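PDB 5Y0T: thermotoga maritima TmcAL from Thermotoga maritima, which belongs to the HIGH nucleotidyl transferase family of the HUP clan and binds adenosine-5'-rp-alpha-thio-triphosphate in a pocket of its N-terminal half. Local coordinates for residues R282-V285 with C286-T290. Residues are numbered along the deposited sequence; the frame is centred on the assembly and turned at random.
Sequences RFHV and CARQT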
loop_
_atom_site.group_PDB
_atom_site.type_symbol
_atom_site.label_atom_id
_atom_site.label_comp_id
_atom_site.label_asym_id
_atom_site.label_seq_id
_atom_site.Cartn_x
_atom_site.Cartn_y
_atom_site.Cartn_z
ATOM N N ARG A 282 -2.405 15.834 9.331
ATOM C CA ARG A 282 -1.047 16.112 8.875
ATOM C C ARG A 282 -0.542 15.005 7.939
ATOM O O ARG A 282 0.072 15.294 6.907
ATOM C CB ARG A 282 -0.102 16.295 10.078
ATOM C CG ARG A 282 -0.466 17.522 10.939
ATOM C CD ARG A 282 0.508 17.728 12.088
ATOM N NE ARG A 282 1.782 18.255 11.616
ATOM C CZ ARG A 282 2.062 19.549 11.521
ATOM N NH1 ARG A 282 1.155 20.455 11.879
ATOM N NH2 ARG A 282 3.250 19.938 11.076
ATOM N N PHE A 283 -0.796 13.748 8.287
ATOM C CA PHE A 283 -0.425 12.646 7.394
ATOM C C PHE A 283 -1.163 12.787 6.062
ATOM O O PHE A 283 -0.567 12.656 5.003
ATOM C CB PHE A 283 -0.736 11.273 8.014
ATOM C CG PHE A 283 0.461 10.584 8.620
ATOM C CD1 PHE A 283 1.157 11.172 9.665
ATOM C CD2 PHE A 283 0.883 9.336 8.154
ATOM C CE1 PHE A 283 2.253 10.541 10.243
ATOM C CE2 PHE A 283 1.981 8.693 8.727
ATOM C CZ PHE A 283 2.672 9.293 9.765
ATOM N N HIS A 284 -2.456 13.082 6.130
ATOM C CA HIS A 284 -3.288 13.150 4.933
ATOM C C HIS A 284 -2.845 14.262 3.987
ATOM O O HIS A 284 -2.692 14.042 2.777
ATOM C CB HIS A 284 -4.752 13.346 5.324
ATOM C CG HIS A 284 -5.703 13.245 4.170
ATOM N ND1 HIS A 284 -6.156 14.349 3.479
ATOM C CD2 HIS A 284 -6.282 12.170 3.583
ATOM C CE1 HIS A 284 -6.977 13.960 2.520
ATOM N NE2 HIS A 284 -7.074 12.642 2.565
ATOM N N VAL A 285 -2.649 15.456 4.546
ATOM C CA VAL A 285 -2.266 16.623 3.759
ATOM C C VAL A 285 -0.830 16.510 3.250
ATOM O O VAL A 285 -0.575 16.729 2.071
ATOM C CB VAL A 285 -2.428 17.928 4.574
ATOM C CG1 VAL A 285 -1.985 19.141 3.756
ATOM C CG2 VAL A 285 -3.873 18.101 5.020
ATOM N N CYS A 286 0.106 16.151 4.130
ATOM C CA CYS A 286 1.511 16.096 3.728
ATOM C C CYS A 286 1.776 15.025 2.678
ATOM O O CYS A 286 2.652 15.188 1.826
ATOM C CB CYS A 286 2.416 15.865 4.942
ATOM S SG CYS A 286 2.480 17.313 6.038
ATOM N N ALA A 287 1.019 13.933 2.734
ATOM C CA ALA A 287 1.181 12.861 1.748
ATOM C C ALA A 287 0.851 13.363 0.342
ATOM O O ALA A 287 1.481 12.973 -0.639
ATOM C CB ALA A 287 0.302 11.672 2.102
ATOM N N ARG A 288 -0.159 14.212 0.256
ATOM C CA ARG A 288 -0.597 14.746 -1.030
ATOM C C ARG A 288 0.215 15.952 -1.506
ATOM O O ARG A 288 0.291 16.222 -2.709
ATOM C CB ARG A 288 -2.088 15.082 -0.957
ATOM C CG ARG A 288 -2.947 13.821 -0.957
ATOM C CD ARG A 288 -4.259 13.991 -0.201
ATOM N NE ARG A 288 -5.031 12.749 -0.239
ATOM C CZ ARG A 288 -4.776 11.675 0.507
ATOM N NH1 ARG A 288 -3.769 11.675 1.373
ATOM N NH2 ARG A 288 -5.534 10.588 0.387
ATOM N N GLN A 289 0.798 16.697 -0.570
ATOM C CA GLN A 289 1.538 17.901 -0.936
ATOM C C GLN A 289 3.055 17.727 -1.109
ATOM O O GLN A 289 3.718 18.611 -1.659
ATOM C CB GLN A 289 1.259 18.989 0.094
ATOM C CG GLN A 289 -0.184 19.464 0.059
ATOM C CD GLN A 289 -0.635 19.882 -1.342
ATOM O OE1 GLN A 289 0.087 20.577 -2.066
ATOM N NE2 GLN A 289 -1.837 19.462 -1.724
ATOM N N THR A 290 3.600 16.584 -0.691
ATOM C CA THR A 290 5.033 16.348 -0.837
ATOM C C THR A 290 5.307 15.233 -1.846
ATOM O O THR A 290 4.436 14.407 -2.122
ATOM C CB THR A 290 5.716 15.988 0.520
ATOM O OG1 THR A 290 5.180 14.761 1.034
ATOM C CG2 THR A 290 5.532 17.118 1.534
#
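The guanidinium of R288 lies flat on one face of the H284 imidazole, one helical turn earlier, with the two planes 19° apart and their centres 3.6 Å from each other. The overlap is offset: CZ of R288 stands toward the rim of the imidazole, whereas NE2 of H284 sits over the middle of the guanidinium, 3.2 Å from CZ. The H284 ring reaches this position because chi1, -172°, sets CG beside its own carbonyl carbon, on the side from which the arginine approaches; the arginine chain is extended from CG to NE, and its CD adds a CH-pi contact over the same imidazole face. R288 also uses NH1 to reach the carbonyl of H284, 3.0 Å from NH1 to O, in the carbonyl plane and on a lone pair, though the bond is bent and the oxygen lies 23° out of the guanidinium plane. H284 thus offers both a ring face and a backbone acceptor; together with the carbonyl of K264 at NH2 and a weak bond from NH1 to the carbonyl of F261, these would restrict rotation of the guanidinium.

The example illustrates i to i+4 pairing where a helix runs out. Regular bonds join C286 N to R282 O and A287 N to F283 O, but H284 O receives the arginine side chain instead of the R288 amide, which bonds only weakly to V285 O at 3.1 Å from N to O. V285 O also accepts Q289 N. In the final turn, T290 OG1 donates to C286 O at 2.7 Å, just where the backbone leaves helical geometry.

Helix 279-289 lies far from the chain centre. F283 packs among F261, F269, F275 and F296 and against helix 307-318, A287 meets helix 254-261, and the disulfide from C286 to C299 ties the helix to helix 293-300, while R288 and Q289 touch E411 and G410 of the second subunit.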